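Local coordinates for DNA polymerase III subunit delta (Bacillus subtilis, PDB 3ZH9), which probably acts as the wrench that opens the ring-shaped beta sliding subunit within an ATP-hydrolysing complex that loads this ring onto primed DNA, at residues 1-6 and 155-160; 26-31 and 116-121; 222-227 and 293-298. All coordinates share one frame; numbering follows the deposited sequence.

Interaction 1 of 3, residues 1-6 and 155-160; sequences MVFDVW and TVNLAK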
# COMPACT_ATOMS: atom_id res chain seq x y z
N MET A 1 15.72 6.33 1.15
CA MET A 1 14.77 5.25 1.40
C MET A 1 14.00 5.52 2.70
O MET A 1 14.46 6.33 3.54
CB MET A 1 15.49 3.90 1.48
N VAL A 2 12.87 4.84 2.87
CA VAL A 2 12.12 4.94 4.13
C VAL A 2 13.05 4.67 5.31
O VAL A 2 12.97 5.32 6.34
CB VAL A 2 10.89 3.98 4.19
CG1 VAL A 2 10.95 3.14 5.42
CG2 VAL A 2 9.59 4.77 4.18
N PHE A 3 13.94 3.70 5.14
CA PHE A 3 14.80 3.27 6.24
C PHE A 3 15.79 4.35 6.71
O PHE A 3 16.11 4.46 7.89
CB PHE A 3 15.50 1.97 5.87
CG PHE A 3 14.54 0.85 5.60
CD1 PHE A 3 13.72 0.38 6.60
CD2 PHE A 3 14.43 0.28 4.34
CE1 PHE A 3 12.81 -0.64 6.37
CE2 PHE A 3 13.53 -0.76 4.11
CZ PHE A 3 12.72 -1.21 5.12
N ASP A 4 16.25 5.17 5.77
CA ASP A 4 17.17 6.26 6.09
C ASP A 4 16.47 7.22 7.06
O ASP A 4 16.98 7.54 8.13
CB ASP A 4 17.59 6.94 4.79
CG ASP A 4 18.42 8.22 5.00
OD1 ASP A 4 19.40 8.23 5.79
OD2 ASP A 4 18.10 9.22 4.33
N VAL A 5 15.27 7.65 6.68
CA VAL A 5 14.48 8.49 7.55
C VAL A 5 14.22 7.82 8.91
O VAL A 5 14.45 8.43 9.95
CB VAL A 5 13.16 8.93 6.89
CG1 VAL A 5 12.29 9.76 7.87
CG2 VAL A 5 13.47 9.74 5.66
N TRP A 6 13.77 6.56 8.91
CA TRP A 6 13.41 5.92 10.18
C TRP A 6 14.60 5.84 11.13
O TRP A 6 14.47 6.15 12.31
CB TRP A 6 12.80 4.53 9.97
CG TRP A 6 11.47 4.55 9.25
CD1 TRP A 6 10.81 5.65 8.76
CD2 TRP A 6 10.65 3.42 8.93
NE1 TRP A 6 9.64 5.27 8.16
CE2 TRP A 6 9.52 3.91 8.24
CE3 TRP A 6 10.76 2.04 9.15
CZ2 TRP A 6 8.50 3.06 7.79
CZ3 TRP A 6 9.75 1.21 8.70
CH2 TRP A 6 8.64 1.72 8.02
N THR A 155 11.59 -6.29 2.76
CA THR A 155 11.34 -7.21 3.88
C THR A 155 12.64 -7.55 4.62
O THR A 155 12.68 -7.55 5.85
CB THR A 155 10.70 -8.51 3.37
OG1 THR A 155 9.53 -8.20 2.61
CG2 THR A 155 10.30 -9.44 4.53
N VAL A 156 13.69 -7.84 3.87
CA VAL A 156 14.98 -8.14 4.47
C VAL A 156 15.50 -6.96 5.29
O VAL A 156 15.99 -7.13 6.41
CB VAL A 156 16.00 -8.56 3.39
CG1 VAL A 156 17.44 -8.54 3.95
CG2 VAL A 156 15.64 -9.95 2.86
N ASN A 157 15.40 -5.76 4.72
CA ASN A 157 15.88 -4.57 5.41
C ASN A 157 15.00 -4.24 6.59
O ASN A 157 15.46 -3.69 7.57
CB ASN A 157 15.95 -3.38 4.46
CG ASN A 157 17.11 -3.49 3.49
OD1 ASN A 157 18.19 -3.94 3.86
ND2 ASN A 157 16.87 -3.09 2.24
N LEU A 158 13.71 -4.56 6.48
CA LEU A 158 12.79 -4.26 7.56
C LEU A 158 13.19 -5.02 8.84
O LEU A 158 13.21 -4.44 9.92
CB LEU A 158 11.35 -4.59 7.15
CG LEU A 158 10.32 -4.24 8.22
CD1 LEU A 158 10.47 -2.79 8.59
CD2 LEU A 158 8.90 -4.54 7.75
N ALA A 159 13.50 -6.30 8.70
CA ALA A 159 13.97 -7.11 9.83
C ALA A 159 15.15 -6.45 10.56
O ALA A 159 15.21 -6.43 11.79
CB ALA A 159 14.34 -8.55 9.37
N LYS A 160 16.08 -5.89 9.80
CA LYS A 160 17.23 -5.21 10.40
C LYS A 160 16.85 -4.04 11.31
O LYS A 160 17.54 -3.76 12.28
CB LYS A 160 18.20 -4.73 9.32
CG LYS A 160 18.94 -5.84 8.58
CD LYS A 160 19.85 -5.22 7.52
CE LYS A 160 20.53 -6.26 6.66
NZ LYS A 160 21.24 -5.60 5.54
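Phe3 reaches across to Asn157 and Leu158 and makes the main contact from the first helix of a parallel pair, in which the N-terminal helix 2-10 lies alongside helix 148-160. The short segments run at 10° to one another, but their axes stay 11.2 Å apart, so large side chains have to span the gap. With CG anti to its carbonyl carbon (chi1 -61°), the Phe3 ring projects into that gap. Asn157 CB sits over one face in a CH-pi contact, 4.1 Å from the centroid of the Phe3 ring and 29° off its normal; the amide plane is steeply inclined to the ring. Val2 CG1 lies on the opposite face, offset toward the rim, so the ring is held between a residue of its own helix and one of the partner. Phe154 adds a second ring beside it. One turn on, Trp6 also faces the partner helix, though its indole is held from helix 25-39, by a hydrogen bond between Trp6 NE1 and Thr31 OG1 and a cation-pi contact with Arg34. Helix 148-160 packs on helices 168-177 and 182-195, consistent with the helical lid of AAA+ modules, while helix 2-10 rests on strand 139-142 of the sheet domain; the contact thus joins the two parts. Leu158 serves both aromatics with one methyl: its CD1 lies in the plane of the Phe3 ring, 3.9 Å from Phe3 CE1, and at the indole edge, 4.1 Å from Trp6 CZ3.

Interaction 2 of 3, residues 26-31 and 116-121; sequences YLLQET and VLLAPY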
# COMPACT_ATOMS: atom_id res chain seq x y z
N TYR A 26 1.00 3.69 2.65
CA TYR A 26 1.19 3.06 3.95
C TYR A 26 2.51 3.50 4.59
O TYR A 26 2.56 3.78 5.78
CB TYR A 26 1.15 1.53 3.85
CG TYR A 26 1.60 0.89 5.14
CD1 TYR A 26 0.72 0.74 6.20
CD2 TYR A 26 2.92 0.48 5.32
CE1 TYR A 26 1.13 0.18 7.39
CE2 TYR A 26 3.34 -0.08 6.50
CZ TYR A 26 2.43 -0.22 7.53
OH TYR A 26 2.83 -0.77 8.72
N LEU A 27 3.56 3.54 3.78
CA LEU A 27 4.86 4.00 4.24
C LEU A 27 4.89 5.51 4.51
O LEU A 27 5.60 5.99 5.40
CB LEU A 27 5.94 3.63 3.23
CG LEU A 27 6.16 2.12 3.11
CD1 LEU A 27 7.22 1.80 2.07
CD2 LEU A 27 6.53 1.54 4.46
N LEU A 28 4.14 6.27 3.72
CA LEU A 28 4.00 7.68 4.02
C LEU A 28 3.37 7.82 5.40
O LEU A 28 3.87 8.55 6.26
CB LEU A 28 3.17 8.39 2.94
CG LEU A 28 3.84 8.36 1.57
CD1 LEU A 28 3.03 9.12 0.53
CD2 LEU A 28 5.26 8.90 1.65
N GLN A 29 2.30 7.06 5.63
CA GLN A 29 1.57 7.11 6.88
C GLN A 29 2.45 6.70 8.03
O GLN A 29 2.47 7.34 9.06
CB GLN A 29 0.32 6.22 6.85
CG GLN A 29 -0.73 6.64 5.84
CD GLN A 29 -1.01 8.13 5.87
OE1 GLN A 29 -0.88 8.78 6.92
NE2 GLN A 29 -1.38 8.69 4.72
N GLU A 30 3.17 5.60 7.85
CA GLU A 30 4.00 5.07 8.93
C GLU A 30 5.11 6.08 9.30
O GLU A 30 5.43 6.25 10.48
CB GLU A 30 4.58 3.72 8.52
CG GLU A 30 5.61 3.19 9.48
CD GLU A 30 5.04 2.91 10.86
OE1 GLU A 30 3.80 2.84 10.97
OE2 GLU A 30 5.83 2.75 11.81
N THR A 31 5.65 6.75 8.30
CA THR A 31 6.74 7.71 8.50
C THR A 31 6.26 8.98 9.21
O THR A 31 6.90 9.48 10.13
CB THR A 31 7.41 8.08 7.14
OG1 THR A 31 7.94 6.89 6.54
CG2 THR A 31 8.53 9.11 7.33
N VAL A 116 6.32 19.03 7.31
CA VAL A 116 6.29 17.87 6.42
C VAL A 116 5.28 18.03 5.28
O VAL A 116 4.08 18.22 5.49
CB VAL A 116 6.00 16.56 7.19
CG1 VAL A 116 6.83 16.50 8.47
CG2 VAL A 116 4.55 16.49 7.54
N LEU A 117 5.80 18.02 4.06
CA LEU A 117 4.95 17.90 2.87
C LEU A 117 4.70 16.43 2.60
O LEU A 117 5.65 15.66 2.39
CB LEU A 117 5.64 18.51 1.66
CG LEU A 117 5.45 20.00 1.51
CD1 LEU A 117 6.43 20.54 0.48
CD2 LEU A 117 4.00 20.28 1.11
N LEU A 118 3.44 16.05 2.58
CA LEU A 118 3.05 14.69 2.22
C LEU A 118 2.42 14.74 0.83
O LEU A 118 1.32 15.27 0.66
CB LEU A 118 2.10 14.13 3.27
CG LEU A 118 1.76 12.65 3.15
CD1 LEU A 118 3.03 11.84 2.96
CD2 LEU A 118 1.00 12.19 4.38
N ALA A 119 3.13 14.24 -0.17
CA ALA A 119 2.74 14.38 -1.57
C ALA A 119 2.63 13.01 -2.22
O ALA A 119 3.60 12.51 -2.76
CB ALA A 119 3.75 15.23 -2.32
N PRO A 120 1.43 12.41 -2.17
CA PRO A 120 1.23 11.01 -2.56
C PRO A 120 1.21 10.81 -4.08
O PRO A 120 0.28 10.20 -4.58
CB PRO A 120 -0.15 10.71 -1.99
CG PRO A 120 -0.88 12.03 -2.12
CD PRO A 120 0.17 13.06 -1.77
N TYR A 121 2.22 11.31 -4.78
CA TYR A 121 2.28 11.22 -6.22
C TYR A 121 3.54 10.45 -6.58
O TYR A 121 4.48 10.41 -5.80
CB TYR A 121 2.36 12.61 -6.84
CG TYR A 121 1.43 13.63 -6.21
CD1 TYR A 121 0.05 13.46 -6.26
CD2 TYR A 121 1.93 14.75 -5.57
CE1 TYR A 121 -0.80 14.39 -5.69
CE2 TYR A 121 1.09 15.69 -5.00
CZ TYR A 121 -0.28 15.50 -5.06
OH TYR A 121 -1.11 16.43 -4.48
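The carbonyl oxygen of Leu27 is gripped twice by Thr31, through the backbone bond from Thr31 N and a 2.8 Å hydrogen bond from Thr31 OG1 to Leu27 O. The two donors reach that oxygen from opposite faces of the carbonyl plane, the hydroxyl tilted 24° out of it, and the side chain is thereby tied back onto its own helix. Between these two residues Leu28 turns to the sheet. Its partner is Leu118, whose CD1 rests against Leu28 along its length, from CB to both methyls: Leu118 CD1 is 3.5 Å from Leu28 CB, tighter than usual carbon contact, and 3.6 Å from Leu28 CD1, while Leu28 CG and CD2 lie within 3.9 Å of the same Leu118 methyl. That position follows from the torsion of Leu118, whose CG is anti to the backbone N (chi1 -171°). Leu28 CD1 extends past this methyl to Pro120, approaching Pro120 CA at 4.0 Å. Pro120 is the centre of an inverse gamma turn, closed by the 2.7 Å bond from Tyr121 N to Ala119 O, which bends the chain as it leaves the strand. On the exposed margin Gln29 folds its amide back, bringing Gln29 NE2 to 4.2 Å from Leu118 CD2. Strand 113-119 is flanked by strands 17-21 and 76-81, with Leu117 bonded to the former and Val116 and Leu118 to the latter. A helix that directly follows strand 17-21 and covers its neighbour, in a sheet of five parallel strands ordered 2-3-4-1-5, is consistent with the AAA+ core of the P-loop NTPase class.

Interaction 3 of 3, residues 222-227 and 293-298; sequences LINKIV and MDQARL
Gln295 reaches from helix 286-296 to Ile223 and Asn224 of helix 215-227, within the all-helical C-terminal domain that in loader subunits of this family forms the collar. Its CB points toward the partner helix, and because the chain is extended beyond CG (chi2 -174°) the amide is delivered straight across. CG comes up to the Asn224 oxygen, with Gln295 CG 3.6 Å from Asn224 OD1. At CD the neighbour becomes aliphatic: Ile223 CG2 is 3.9 Å from Gln295 CD, and the two side chains cross at about a right angle. The isoleucine methyl lies against the amide, Gln295 NE2 being 3.3 Å from Ile223 CG2. NE2 donates to Asn224 at 3.2 Å between Gln295 NE2 and Asn224 OD1, nearly straight at the hydrogen (161°), with the acceptor close to the glutamine's amide plane; seen from Asn224, however, the donor stands well above the carbonyl plane, 74° out of it, and the two amide planes are almost perpendicular. A weak hydrogen bond to the carbonyl oxygen of Phe220 also uses NE2. OE1 accepts from Gln258 of helix 248-269, so this buried amide ties three helices together. A leucine here would probably leave Asn224 OD1 and the Gln258 amide without these mates and cost the polar link among those helices. One turn further along both segments the contact is made by apolar side chains. Val227 meets Leu298 with both methyls, Val227 CG2 at the base, 3.7 Å from Leu298 CB, and Val227 CG1 at the end, 3.6 Å from Leu298 CD1.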
# COMPACT_ATOMS: atom_id res chain seq x y z
N LEU A 222 -6.50 -20.35 -5.58
CA LEU A 222 -7.65 -21.14 -5.98
C LEU A 222 -7.87 -20.96 -7.47
O LEU A 222 -8.21 -21.91 -8.17
CB LEU A 222 -8.89 -20.67 -5.22
CG LEU A 222 -10.22 -21.23 -5.71
CD1 LEU A 222 -10.21 -22.74 -5.66
CD2 LEU A 222 -11.35 -20.66 -4.85
N ILE A 223 -7.66 -19.75 -7.97
CA ILE A 223 -7.90 -19.48 -9.38
C ILE A 223 -6.80 -20.08 -10.24
O ILE A 223 -7.07 -20.59 -11.34
CB ILE A 223 -8.09 -17.97 -9.67
CG1 ILE A 223 -9.44 -17.50 -9.12
CG2 ILE A 223 -8.04 -17.69 -11.17
CD1 ILE A 223 -9.53 -15.99 -8.92
N ASN A 224 -5.56 -20.06 -9.75
CA ASN A 224 -4.49 -20.75 -10.47
C ASN A 224 -4.77 -22.23 -10.63
O ASN A 224 -4.67 -22.78 -11.72
CB ASN A 224 -3.15 -20.58 -9.76
CG ASN A 224 -2.40 -19.37 -10.23
OD1 ASN A 224 -2.70 -18.82 -11.30
ND2 ASN A 224 -1.43 -18.93 -9.45
N LYS A 225 -5.12 -22.87 -9.53
CA LYS A 225 -5.37 -24.31 -9.53
C LYS A 225 -6.50 -24.66 -10.47
O LYS A 225 -6.43 -25.67 -11.18
CB LYS A 225 -5.68 -24.78 -8.11
CG LYS A 225 -4.51 -24.62 -7.18
CD LYS A 225 -3.26 -25.29 -7.76
CE LYS A 225 -2.00 -24.84 -7.03
NZ LYS A 225 -0.77 -25.46 -7.61
N ILE A 226 -7.54 -23.83 -10.50
CA ILE A 226 -8.68 -24.11 -11.35
C ILE A 226 -8.34 -24.00 -12.83
O ILE A 226 -8.58 -24.93 -13.60
CB ILE A 226 -9.87 -23.20 -11.03
CG1 ILE A 226 -10.60 -23.72 -9.78
CG2 ILE A 226 -10.84 -23.17 -12.21
CD1 ILE A 226 -11.62 -22.74 -9.22
N VAL A 227 -7.78 -22.86 -13.23
CA VAL A 227 -7.40 -22.66 -14.63
C VAL A 227 -6.34 -23.67 -15.10
O VAL A 227 -6.18 -23.89 -16.29
CB VAL A 227 -6.94 -21.21 -14.92
CG1 VAL A 227 -5.51 -20.98 -14.46
CG2 VAL A 227 -7.07 -20.91 -16.41
N MET A 293 -1.99 -10.01 -14.53
CA MET A 293 -1.52 -10.09 -15.90
C MET A 293 -1.18 -11.53 -16.24
O MET A 293 -1.49 -12.00 -17.34
CB MET A 293 -0.29 -9.23 -16.14
CG MET A 293 -0.53 -7.73 -16.14
SD MET A 293 0.97 -6.77 -16.40
CE MET A 293 1.13 -6.88 -18.19
N ASP A 294 -0.54 -12.24 -15.31
CA ASP A 294 -0.13 -13.63 -15.56
C ASP A 294 -1.36 -14.50 -15.74
O ASP A 294 -1.42 -15.34 -16.63
CB ASP A 294 0.70 -14.18 -14.40
CG ASP A 294 2.10 -13.58 -14.33
OD1 ASP A 294 2.57 -13.02 -15.35
OD2 ASP A 294 2.73 -13.67 -13.25
N GLN A 295 -2.36 -14.27 -14.89
CA GLN A 295 -3.57 -15.06 -14.96
C GLN A 295 -4.38 -14.74 -16.22
O GLN A 295 -4.99 -15.62 -16.81
CB GLN A 295 -4.42 -14.86 -13.71
CG GLN A 295 -3.89 -15.62 -12.51
CD GLN A 295 -4.82 -15.53 -11.31
OE1 GLN A 295 -5.43 -14.49 -11.05
NE2 GLN A 295 -4.92 -16.63 -10.57
N ALA A 296 -4.36 -13.47 -16.63
CA ALA A 296 -5.14 -13.04 -17.79
C ALA A 296 -4.74 -13.81 -19.04
O ALA A 296 -5.57 -14.06 -19.91
CB ALA A 296 -4.99 -11.52 -18.02
N ARG A 297 -3.46 -14.18 -19.12
CA ARG A 297 -2.97 -14.96 -20.27
C ARG A 297 -3.65 -16.32 -20.37
O ARG A 297 -3.70 -16.91 -21.44
CB ARG A 297 -1.45 -15.14 -20.20
CG ARG A 297 -0.69 -13.82 -20.28
CD ARG A 297 0.63 -13.94 -21.02
NE ARG A 297 0.85 -12.75 -21.84
CZ ARG A 297 1.07 -12.75 -23.15
NH1 ARG A 297 1.16 -13.89 -23.83
NH2 ARG A 297 1.23 -11.59 -23.78
N LEU A 298 -4.19 -16.82 -19.27
CA LEU A 298 -4.71 -18.17 -19.26
C LEU A 298 -6.21 -18.24 -19.55
O LEU A 298 -6.76 -19.32 -19.64
CB LEU A 298 -4.41 -18.81 -17.91
CG LEU A 298 -2.95 -18.71 -17.46
CD1 LEU A 298 -2.77 -19.40 -16.12
CD2 LEU A 298 -2.01 -19.32 -18.51

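Interactions 1 and 2 share the N-terminal half of the chain, with centres 15 Å apart, and interaction 2 is nested inside the loop that interaction 1 closes. They touch directly: Trp6 NE1 lies 2.8 Å from Thr31 OG1, a probable hydrogen bond, so helix 25-39 connects the parallel sheet to helix 2-10, which in turn meets helix 148-160. Interaction 3 follows in series, in the C-terminal helical domain, with its centre 33 Å from that of interaction 1 and 34 Å from that of interaction 2; the nearest atoms are about 18 and 20 Å away. This separation is consistent with a modular subunit whose AAA+-like part and helical collar are each stabilised by contacts of their own.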